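Local coordinates for ABC-type branched-chain amino acid transport systems periplasmic component-like protein (Thermomonospora curvata, PDB 4N03), which probably binds fatty acids such as palmitate in the cleft between two lobes and delivers them to an ABC transporter, at residues D169-Y175 against V223-S229; A230-A236 against S256-L262; I251-A257 against G274-T279. One frame throughout, in Å; residues are numbered along the deposited sequence. Where two conformers were deposited one is given.

Contact 1: D169-Y175 against V223-S229; sequences DKLGHVY and VDAILLS
The imidazole of His173 swings away from its own backbone N (chi1 -165°), which lays the ring over Leu227 and aims NE2 at Ser229. Ser229 answers with OG placed beside its own backbone N (chi1 -54°). The two segments are neighbouring parallel strands in the central sheet of one lobe of the leucine-binding-protein fold. Leu227 CB sits over one face of the imidazole, 3.8 Å from the ring centroid, as a CH-pi contact. Ser229 OG meets the ring at its edge, 2.8 Å from His173 NE2, in a hydrogen bond. The same OG is also bonded to Ser254 OG on the next strand, and His173 ND1 has a weak bond to Thr188. Both ring nitrogens thus have partners, which should limit rotation of the ring.

Backbone bonds join the strands from Gly172 N to Ala225 O through to Ser229 N to Val174 O. On the other face of the sheet, Val174 CG1 and Leu228 CD1 lie side by side at 3.7 Å. Val223 CG1 lies 3.8 Å from Gly172 N, close against the bare glycine backbone.

At the strand start Asp224 grips Lys170 twice. Its N donates to Lys170 O, and its OD2 takes Lys170 N at 2.8 Å through the anti lone pair. The carboxylates of Asp169 and Asp224 stack with planes 25° apart. Their likely repulsion is probably eased by Lys166, which forms a salt bridge with Asp169. A water donates to both acids, 3.0 Å from Asp169 OD1 and 2.9 Å from Asp224 OD1.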
loop_
_atom_site.group_PDB
_atom_site.type_symbol
_atom_site.label_atom_id
_atom_site.label_comp_id
_atom_site.label_asym_id
_atom_site.label_seq_id
_atom_site.Cartn_x
_atom_site.Cartn_y
_atom_site.Cartn_z
ATOM N N ASP A 169 -23.301 -17.590 -6.222
ATOM C CA ASP A 169 -23.558 -16.204 -5.803
ATOM C C ASP A 169 -22.881 -15.219 -6.742
ATOM O O ASP A 169 -22.030 -15.564 -7.571
ATOM C CB ASP A 169 -23.088 -15.975 -4.368
ATOM C CG ASP A 169 -24.040 -16.525 -3.319
ATOM O OD1 ASP A 169 -25.124 -17.017 -3.655
ATOM O OD2 ASP A 169 -23.644 -16.396 -2.124
ATOM N N LYS A 170 -23.246 -13.963 -6.571
ATOM C CA LYS A 170 -22.786 -12.862 -7.382
ATOM C C LYS A 170 -22.032 -11.821 -6.527
ATOM O O LYS A 170 -22.519 -11.345 -5.465
ATOM C CB LYS A 170 -23.972 -12.160 -8.038
ATOM C CG LYS A 170 -23.584 -11.010 -8.979
ATOM C CD LYS A 170 -24.808 -10.342 -9.572
ATOM C CE LYS A 170 -25.596 -11.217 -10.516
ATOM N NZ LYS A 170 -26.765 -10.444 -11.086
ATOM N N LEU A 171 -20.851 -11.442 -6.987
ATOM C CA LEU A 171 -20.050 -10.397 -6.387
ATOM C C LEU A 171 -20.201 -9.144 -7.194
ATOM O O LEU A 171 -20.063 -9.188 -8.404
ATOM C CB LEU A 171 -18.559 -10.821 -6.413
ATOM C CG LEU A 171 -18.215 -12.212 -5.886
ATOM C CD1 LEU A 171 -16.724 -12.447 -6.058
ATOM C CD2 LEU A 171 -18.607 -12.333 -4.433
ATOM N N GLY A 172 -20.435 -8.008 -6.531
ATOM C CA GLY A 172 -20.390 -6.716 -7.187
ATOM C C GLY A 172 -19.158 -5.981 -6.809
ATOM O O GLY A 172 -19.007 -5.673 -5.618
ATOM N N HIS A 173 -18.307 -5.627 -7.767
ATOM C CA HIS A 173 -17.028 -4.991 -7.467
ATOM C C HIS A 173 -16.998 -3.600 -8.040
ATOM O O HIS A 173 -17.032 -3.385 -9.251
ATOM C CB HIS A 173 -15.901 -5.859 -8.028
ATOM C CG HIS A 173 -14.553 -5.509 -7.476
ATOM N ND1 HIS A 173 -13.505 -6.381 -7.560
ATOM C CD2 HIS A 173 -14.101 -4.387 -6.836
ATOM C CE1 HIS A 173 -12.448 -5.809 -7.008
ATOM N NE2 HIS A 173 -12.783 -4.602 -6.556
ATOM N N VAL A 174 -16.992 -2.616 -7.142
ATOM C CA VAL A 174 -16.866 -1.217 -7.464
ATOM C C VAL A 174 -15.398 -0.896 -7.451
ATOM O O VAL A 174 -14.739 -1.126 -6.404
ATOM C CB VAL A 174 -17.615 -0.350 -6.418
ATOM C CG1 VAL A 174 -17.410 1.135 -6.695
ATOM C CG2 VAL A 174 -19.105 -0.674 -6.374
ATOM N N TYR A 175 -14.822 -0.352 -8.529
ATOM C CA TYR A 175 -13.362 -0.261 -8.604
ATOM C C TYR A 175 -12.909 0.985 -9.298
ATOM O O TYR A 175 -13.477 1.358 -10.369
ATOM C CB TYR A 175 -12.811 -1.560 -9.304
ATOM C CG TYR A 175 -13.148 -1.664 -10.784
ATOM C CD1 TYR A 175 -14.363 -2.155 -11.226
ATOM C CD2 TYR A 175 -12.249 -1.195 -11.720
ATOM C CE1 TYR A 175 -14.671 -2.179 -12.606
ATOM C CE2 TYR A 175 -12.564 -1.236 -13.090
ATOM C CZ TYR A 175 -13.769 -1.706 -13.512
ATOM O OH TYR A 175 -14.077 -1.679 -14.882
ATOM N N VAL A 223 -26.727 -8.482 -5.821
ATOM C CA VAL A 223 -25.447 -9.088 -5.485
ATOM C C VAL A 223 -25.503 -9.711 -4.083
ATOM O O VAL A 223 -26.323 -9.334 -3.243
ATOM C CB VAL A 223 -24.284 -8.067 -5.576
ATOM C CG1 VAL A 223 -24.210 -7.456 -6.962
ATOM C CG2 VAL A 223 -24.363 -6.992 -4.498
ATOM N N ASP A 224 -24.612 -10.638 -3.818
ATOM C CA ASP A 224 -24.473 -11.287 -2.535
ATOM C C ASP A 224 -23.335 -10.749 -1.695
ATOM O O ASP A 224 -23.323 -10.984 -0.490
ATOM C CB ASP A 224 -24.315 -12.768 -2.772
ATOM C CG ASP A 224 -25.500 -13.326 -3.528
ATOM O OD1 ASP A 224 -26.598 -13.385 -2.917
ATOM O OD2 ASP A 224 -25.366 -13.695 -4.726
ATOM N N ALA A 225 -22.398 -10.068 -2.320
ATOM C CA ALA A 225 -21.291 -9.455 -1.611
ATOM C C ALA A 225 -20.855 -8.293 -2.431
ATOM O O ALA A 225 -21.005 -8.274 -3.655
ATOM C CB ALA A 225 -20.130 -10.444 -1.418
ATOM N N ILE A 226 -20.322 -7.269 -1.758
ATOM C CA ILE A 226 -19.892 -6.020 -2.379
ATOM C C ILE A 226 -18.408 -5.901 -2.174
ATOM O O ILE A 226 -17.950 -5.917 -1.025
ATOM C CB ILE A 226 -20.609 -4.807 -1.753
ATOM C CG1 ILE A 226 -22.135 -4.920 -1.939
ATOM C CG2 ILE A 226 -20.078 -3.510 -2.329
ATOM C CD1 ILE A 226 -22.922 -3.932 -1.091
ATOM N N LEU A 227 -17.634 -5.715 -3.215
ATOM C CA LEU A 227 -16.195 -5.519 -3.170
ATOM C C LEU A 227 -15.910 -4.106 -3.607
ATOM O O LEU A 227 -16.599 -3.559 -4.472
ATOM C CB LEU A 227 -15.464 -6.517 -4.075
ATOM C CG LEU A 227 -15.254 -7.919 -3.493
ATOM C CD1 LEU A 227 -16.483 -8.605 -2.932
ATOM C CD2 LEU A 227 -14.600 -8.789 -4.561
ATOM N N LEU A 228 -14.908 -3.496 -2.962
ATOM C CA LEU A 228 -14.601 -2.087 -3.193
ATOM C C LEU A 228 -13.116 -1.871 -3.298
ATOM O O LEU A 228 -12.381 -2.111 -2.342
ATOM C CB LEU A 228 -15.163 -1.211 -2.087
ATOM C CG LEU A 228 -14.931 0.293 -2.227
ATOM C CD1 LEU A 228 -15.591 0.872 -3.474
ATOM C CD2 LEU A 228 -15.396 1.063 -1.008
ATOM N N SER A 229 -12.671 -1.318 -4.414
ATOM C CA SER A 229 -11.298 -0.884 -4.593
ATOM C C SER A 229 -11.300 0.576 -4.922
ATOM O O SER A 229 -11.466 1.012 -6.050
ATOM C CB SER A 229 -10.603 -1.712 -5.672
ATOM O OG SER A 229 -10.694 -3.095 -5.391
HETATM O O HOH W 1 -27.777 -15.994 -2.862
#

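Contact 2: A230-A236 against S256-L262; sequences AGPQQAA and SAYSPQL. With PLM (palmitic acid), chain B.
The ring of Pro232 is the main bump of this contact, and it fits a hollow in the backbone of 256-259. The hollow belongs to the loop that follows strand 251-253, and Pro232 opens helix 232-244, which follows strand 225-229. Both belong to one alpha/beta lobe of the periplasmic binding protein fold. They meet where the parallel strands end, the side on which this fold holds its ligand. Pro232 CD rests 3.4 Å from Ser256 O. CG lies against the carbonyl carbon of Tyr258, and CB is 3.6 Å from Ser259 OG.

A second fit runs the other way. Leu262 reaches from the loop into the groove between Pro232 and Ala236, one helical turn apart. Its CG is anti to its carbonyl carbon (chi1 -59°), and both methyls lie against the groove. CD1 comes 3.4 Å from Pro232 O, and CD2 is 3.9 Å from Ala236 CB.

Beside these fits the methyl of Ala235 presses on the loop. Its CB is only 3.1 Å from Ala257 O, a tight approach. Ala257 is the centre of an inverse gamma turn, and its carbonyl oxygen is buried without a polar partner.

Gly231 is the N-cap of the helix. Its N donates to Gln234 OE1 at 3.0 Å, which ties the side chain back to the helix start. Gln234 NE2 is held by Asp208 O. Tyr46 is hydrogen-bonded to Ser256 OG, and Tyr180 to Ala230 O. Ser256 also touches the bound palmitic acid, its CB and OG each 3.6 Å from C4 of the acyl chain.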
loop_
_atom_site.group_PDB
_atom_site.type_symbol
_atom_site.label_atom_id
_atom_site.label_comp_id
_atom_site.label_asym_id
_atom_site.label_seq_id
_atom_site.Cartn_x
_atom_site.Cartn_y
_atom_site.Cartn_z
ATOM N N ALA A 230 -11.218 1.360 -3.845
ATOM C CA ALA A 230 -11.343 2.819 -3.900
ATOM C C ALA A 230 -10.679 3.342 -2.624
ATOM O O ALA A 230 -9.859 2.637 -2.010
ATOM C CB ALA A 230 -12.789 3.195 -3.985
ATOM N N GLY A 231 -10.964 4.595 -2.285
ATOM C CA GLY A 231 -10.380 5.215 -1.116
ATOM C C GLY A 231 -11.388 5.405 -0.034
ATOM O O GLY A 231 -12.541 4.969 -0.080
ATOM N N PRO A 232 -10.952 6.058 1.068
ATOM C CA PRO A 232 -11.799 6.203 2.241
ATOM C C PRO A 232 -13.141 6.881 1.975
ATOM O O PRO A 232 -14.169 6.425 2.452
ATOM C CB PRO A 232 -10.923 7.026 3.213
ATOM C CG PRO A 232 -9.509 6.697 2.834
ATOM C CD PRO A 232 -9.572 6.521 1.324
ATOM N N GLN A 233 -13.126 7.951 1.188
ATOM C CA GLN A 233 -14.360 8.667 0.901
ATOM C C GLN A 233 -15.400 7.770 0.256
ATOM O O GLN A 233 -16.594 7.769 0.613
ATOM C CB GLN A 233 -14.082 9.863 0.008
ATOM C CG GLN A 233 -15.308 10.536 -0.595
ATOM C CD GLN A 233 -14.930 11.629 -1.563
ATOM O OE1 GLN A 233 -15.480 12.719 -1.509
ATOM N NE2 GLN A 233 -14.021 11.339 -2.464
ATOM N N GLN A 234 -14.991 6.961 -0.724
ATOM C CA GLN A 234 -15.900 6.041 -1.403
ATOM C C GLN A 234 -16.389 4.973 -0.450
ATOM O O GLN A 234 -17.560 4.577 -0.511
ATOM C CB GLN A 234 -15.302 5.423 -2.648
ATOM C CG GLN A 234 -15.074 6.421 -3.763
ATOM C CD GLN A 234 -13.786 7.206 -3.702
ATOM O OE1 GLN A 234 -12.851 6.823 -3.019
ATOM N NE2 GLN A 234 -13.734 8.297 -4.465
ATOM N N ALA A 235 -15.512 4.465 0.400
ATOM C CA ALA A 235 -15.932 3.444 1.369
ATOM C C ALA A 235 -17.003 3.974 2.300
ATOM O O ALA A 235 -17.996 3.298 2.562
ATOM C CB ALA A 235 -14.747 2.954 2.183
ATOM N N ALA A 236 -16.811 5.189 2.844
ATOM C CA ALA A 236 -17.798 5.769 3.747
ATOM C C ALA A 236 -19.130 5.906 3.042
ATOM O O ALA A 236 -20.182 5.641 3.613
ATOM C CB ALA A 236 -17.323 7.084 4.304
ATOM N N SER A 256 -6.711 0.129 0.996
ATOM C CA SER A 256 -6.753 1.571 1.225
ATOM C C SER A 256 -8.159 2.114 1.281
ATOM O O SER A 256 -8.345 3.346 1.380
ATOM C CB SER A 256 -5.961 2.325 0.173
ATOM O OG SER A 256 -6.577 2.200 -1.095
ATOM N N ALA A 257 -9.165 1.258 1.289
ATOM C CA ALA A 257 -10.571 1.669 1.254
ATOM C C ALA A 257 -11.099 1.956 2.676
ATOM O O ALA A 257 -12.185 1.505 3.033
ATOM C CB ALA A 257 -11.426 0.629 0.534
ATOM N N TYR A 258 -10.332 2.688 3.485
ATOM C CA TYR A 258 -10.631 2.960 4.898
ATOM C C TYR A 258 -9.567 3.870 5.450
ATOM O O TYR A 258 -8.416 3.751 5.134
ATOM C CB TYR A 258 -10.654 1.642 5.690
ATOM C CG TYR A 258 -10.811 1.876 7.143
ATOM C CD1 TYR A 258 -12.013 2.349 7.643
ATOM C CD2 TYR A 258 -9.805 1.608 8.047
ATOM C CE1 TYR A 258 -12.147 2.634 9.012
ATOM C CE2 TYR A 258 -9.964 1.858 9.409
ATOM C CZ TYR A 258 -11.145 2.348 9.872
ATOM O OH TYR A 258 -11.338 2.608 11.225
ATOM N N SER A 259 -9.990 4.796 6.321
ATOM C CA SER A 259 -9.122 5.566 7.211
ATOM C C SER A 259 -9.862 5.648 8.537
ATOM O O SER A 259 -11.077 5.742 8.579
ATOM C CB SER A 259 -8.925 6.974 6.635
ATOM O OG SER A 259 -10.161 7.688 6.672
ATOM N N PRO A 260 -9.129 5.667 9.663
ATOM C CA PRO A 260 -9.801 5.788 10.941
ATOM C C PRO A 260 -10.536 7.098 11.157
ATOM O O PRO A 260 -11.495 7.121 11.924
ATOM C CB PRO A 260 -8.662 5.688 11.947
ATOM C CG PRO A 260 -7.550 5.042 11.246
ATOM C CD PRO A 260 -7.689 5.431 9.815
ATOM N N GLN A 261 -10.201 8.119 10.401
ATOM C CA GLN A 261 -10.953 9.364 10.468
ATOM C C GLN A 261 -12.436 9.125 10.189
ATOM O O GLN A 261 -13.312 9.871 10.623
ATOM C CB GLN A 261 -10.432 10.373 9.440
ATOM C CG GLN A 261 -9.128 11.029 9.801
ATOM C CD GLN A 261 -7.906 10.175 9.679
ATOM O OE1 GLN A 261 -7.931 9.072 9.067
ATOM N NE2 GLN A 261 -6.801 10.693 10.161
ATOM N N LEU A 262 -12.740 8.131 9.340
ATOM C CA LEU A 262 -14.128 7.865 9.004
ATOM C C LEU A 262 -14.975 7.476 10.231
ATOM O O LEU A 262 -16.183 7.638 10.232
ATOM C CB LEU A 262 -14.240 6.745 7.978
ATOM C CG LEU A 262 -13.538 6.939 6.646
ATOM C CD1 LEU A 262 -13.726 5.708 5.750
ATOM C CD2 LEU A 262 -13.992 8.203 5.930
HETATM C C1 PLM B . -3.432 2.814 -5.633
HETATM O O1 PLM B . -2.778 1.743 -5.731
HETATM O O2 PLM B . -3.454 3.715 -6.499
HETATM C C2 PLM B . -4.100 3.122 -4.312
HETATM C C3 PLM B . -2.984 3.710 -3.343
HETATM C C4 PLM B . -3.457 3.859 -1.915
HETATM C C5 PLM B . -2.428 4.470 -1.027
HETATM C C6 PLM B . -2.737 4.590 0.480
HETATM C C7 PLM B . -2.225 3.363 1.225
HETATM C C8 PLM B . -2.626 3.259 2.670
HETATM C C9 PLM B . -1.873 2.221 3.482
HETATM C CA PLM B . -2.514 0.813 3.505
HETATM C CB PLM B . -1.459 -0.192 4.118
HETATM C CC PLM B . -1.238 -1.419 3.185
HETATM C CD PLM B . 0.080 -2.136 3.395
HETATM C CE PLM B . 0.371 -3.324 2.487
HETATM C CF PLM B . 1.885 -3.540 2.346
HETATM C CG PLM B . 2.513 -4.376 3.447
#

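Contact 3: I251-A257 against G274-T279; sequences ILGSNSA and GFFIAT. With PLM (palmitic acid), chain B.
Ile251 and Phe275 meet on neighbouring parallel strands, the two ends of the beta-alpha-beta unit formed by strand 251-253, helix 268-271 and strand 275-279.

Backbone bonds come first. Ile251 N donates to Gly274 O, Phe276 N to Ile251 O, Gly253 N to Phe276 O and Ala278 N to Gly253 O. Beyond Gly253 the strand ends, and Ser254 to Ala257 form a type I turn. There a water bridges the turn and strand 275-279, donating to Ala278 O at 2.8 Å and weakly accepting from Asn255 N.

Apolar contacts lie on both faces. Ile251 CG2 is 3.6 Å from Phe275 CD2. On the other face Leu252 CD1 lies 4.2 Å from both Phe276 CB and Ala278 CB. Phe276 also packs edge-to-face with Trp158.

The ligand contacts are at the turn. Asn255 has CG between its backbone N and carbonyl carbon (chi1 66°), with CB 3.5 Å from Thr279 CB and the amide beside the palmitic acid. With an alanine here the amide is gone, and a gap would probably open beside acyl carbon CC, now 3.8 Å from Asn255 CG.

The ring of Phe275 points its edge at the turn, with CZ 3.3 Å from Ala257 O.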
loop_
_atom_site.group_PDB
_atom_site.type_symbol
_atom_site.label_atom_id
_atom_site.label_comp_id
_atom_site.label_asym_id
_atom_site.label_seq_id
_atom_site.Cartn_x
_atom_site.Cartn_y
_atom_site.Cartn_z
ATOM N N ILE A 251 -19.277 -6.302 2.859
ATOM C CA ILE A 251 -18.410 -5.465 2.070
ATOM C C ILE A 251 -16.982 -5.853 2.294
ATOM O O ILE A 251 -16.557 -5.972 3.448
ATOM C CB ILE A 251 -18.625 -3.957 2.366
ATOM C CG1 ILE A 251 -20.057 -3.538 2.040
ATOM C CG2 ILE A 251 -17.655 -3.126 1.586
ATOM C CD1 ILE A 251 -20.474 -2.206 2.628
ATOM N N LEU A 252 -16.221 -6.072 1.228
ATOM C CA LEU A 252 -14.807 -6.401 1.282
ATOM C C LEU A 252 -14.044 -5.395 0.476
ATOM O O LEU A 252 -14.268 -5.264 -0.732
ATOM C CB LEU A 252 -14.578 -7.814 0.725
ATOM C CG LEU A 252 -13.128 -8.279 0.642
ATOM C CD1 LEU A 252 -12.535 -8.433 2.029
ATOM C CD2 LEU A 252 -13.026 -9.532 -0.198
ATOM N N GLY A 253 -13.143 -4.651 1.100
ATOM C CA GLY A 253 -12.360 -3.639 0.463
ATOM C C GLY A 253 -10.920 -3.998 0.268
ATOM O O GLY A 253 -10.361 -4.792 1.019
ATOM N N SER A 254 -10.306 -3.358 -0.715
ATOM C CA SER A 254 -8.890 -3.377 -0.877
ATOM C C SER A 254 -8.252 -2.537 0.273
ATOM O O SER A 254 -8.920 -1.865 1.035
ATOM C CB SER A 254 -8.489 -2.838 -2.237
ATOM O OG SER A 254 -8.975 -3.637 -3.305
ATOM N N ASN A 255 -6.925 -2.595 0.328
ATOM C CA ASN A 255 -6.241 -2.190 1.556
ATOM C C ASN A 255 -6.339 -0.736 1.929
ATOM O O ASN A 255 -6.105 -0.380 3.088
ATOM C CB ASN A 255 -4.785 -2.674 1.588
ATOM C CG ASN A 255 -3.895 -2.029 0.546
ATOM O OD1 ASN A 255 -4.060 -0.869 0.232
ATOM N ND2 ASN A 255 -2.914 -2.787 0.053
ATOM N N SER A 256 -6.711 0.129 0.996
ATOM C CA SER A 256 -6.753 1.571 1.225
ATOM C C SER A 256 -8.159 2.114 1.281
ATOM O O SER A 256 -8.345 3.346 1.380
ATOM C CB SER A 256 -5.961 2.325 0.173
ATOM O OG SER A 256 -6.577 2.200 -1.095
ATOM N N ALA A 257 -9.165 1.258 1.289
ATOM C CA ALA A 257 -10.571 1.669 1.254
ATOM C C ALA A 257 -11.099 1.956 2.676
ATOM O O ALA A 257 -12.185 1.505 3.033
ATOM C CB ALA A 257 -11.426 0.629 0.534
ATOM N N GLY A 274 -19.799 -5.637 9.367
ATOM C CA GLY A 274 -20.098 -6.001 7.983
ATOM C C GLY A 274 -19.159 -5.473 6.935
ATOM O O GLY A 274 -19.471 -5.648 5.745
ATOM N N PHE A 275 -18.036 -4.924 7.337
ATOM C CA PHE A 275 -17.085 -4.264 6.462
ATOM C C PHE A 275 -15.687 -4.767 6.783
ATOM O O PHE A 275 -15.186 -4.633 7.928
ATOM C CB PHE A 275 -17.183 -2.743 6.663
ATOM C CG PHE A 275 -16.330 -1.938 5.741
ATOM C CD1 PHE A 275 -15.017 -1.722 6.029
ATOM C CD2 PHE A 275 -16.836 -1.346 4.607
ATOM C CE1 PHE A 275 -14.209 -0.987 5.230
ATOM C CE2 PHE A 275 -16.022 -0.598 3.795
ATOM C CZ PHE A 275 -14.697 -0.435 4.072
ATOM N N PHE A 276 -15.066 -5.410 5.795
ATOM C CA PHE A 276 -13.799 -6.044 5.972
ATOM C C PHE A 276 -12.807 -5.523 4.945
ATOM O O PHE A 276 -13.210 -5.150 3.841
ATOM C CB PHE A 276 -13.988 -7.575 5.831
ATOM C CG PHE A 276 -15.016 -8.125 6.767
ATOM C CD1 PHE A 276 -14.682 -8.325 8.100
ATOM C CD2 PHE A 276 -16.288 -8.372 6.368
ATOM C CE1 PHE A 276 -15.600 -8.800 8.995
ATOM C CE2 PHE A 276 -17.233 -8.824 7.256
ATOM C CZ PHE A 276 -16.884 -9.045 8.578
ATOM N N ILE A 277 -11.531 -5.561 5.265
ATOM C CA ILE A 277 -10.459 -5.102 4.411
ATOM C C ILE A 277 -9.425 -6.195 4.259
ATOM O O ILE A 277 -8.956 -6.780 5.233
ATOM C CB ILE A 277 -9.775 -3.840 4.991
ATOM C CG1 ILE A 277 -10.732 -2.640 5.081
ATOM C CG2 ILE A 277 -8.526 -3.457 4.204
ATOM C CD1 ILE A 277 -11.137 -2.068 3.720
ATOM N N ALA A 278 -9.093 -6.509 3.002
ATOM C CA ALA A 278 -8.030 -7.459 2.671
ATOM C C ALA A 278 -6.740 -6.671 2.490
ATOM O O ALA A 278 -6.687 -5.746 1.715
ATOM C CB ALA A 278 -8.361 -8.191 1.406
ATOM N N THR A 279 -5.721 -7.010 3.290
ATOM C CA THR A 279 -4.485 -6.271 3.266
ATOM C C THR A 279 -3.327 -7.136 3.709
ATOM O O THR A 279 -3.482 -7.938 4.636
ATOM C CB THR A 279 -4.573 -5.044 4.212
ATOM O OG1 THR A 279 -3.310 -4.386 4.204
ATOM C CG2 THR A 279 -4.976 -5.404 5.631
HETATM C C1 PLM B . -3.432 2.814 -5.633
HETATM O O1 PLM B . -2.778 1.743 -5.731
HETATM O O2 PLM B . -3.454 3.715 -6.499
HETATM C C2 PLM B . -4.100 3.122 -4.312
HETATM C C3 PLM B . -2.984 3.710 -3.343
HETATM C C4 PLM B . -3.457 3.859 -1.915
HETATM C C5 PLM B . -2.428 4.470 -1.027
HETATM C C6 PLM B . -2.737 4.590 0.480
HETATM C C7 PLM B . -2.225 3.363 1.225
HETATM C C8 PLM B . -2.626 3.259 2.670
HETATM C C9 PLM B . -1.873 2.221 3.482
HETATM C CA PLM B . -2.514 0.813 3.505
HETATM C CB PLM B . -1.459 -0.192 4.118
HETATM C CC PLM B . -1.238 -1.419 3.185
HETATM C CD PLM B . 0.080 -2.136 3.395
HETATM C CE PLM B . 0.371 -3.324 2.487
HETATM C CF PLM B . 1.885 -3.540 2.346
HETATM C CG PLM B . 2.513 -4.376 3.447
HETATM O O HOH W 2 -6.013 -5.149 -0.927
#

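Overall arrangement
All three contacts are buried, and none is a surface contact. Contacts 1 and 3 belong to one sheet, where strands 225-229 and 251-253 are neighbours, joined for example by Leu252 N to Ile226 O. Contact 2 joins no strands. It lies at the sheet's ligand end, sets a helix start against a loop, and rests mainly on apolar and shape contacts. Contacts 2 and 3 share Ser256 and Ala257, and both touch the palmitic acid. Contact 1 lies further off, with Ser229 about 8 Å from the ligand by its side chain, and alone carries an acidic pair. Leu228 CD2 packs on Ala235 CA, tying contact 1 to contact 2.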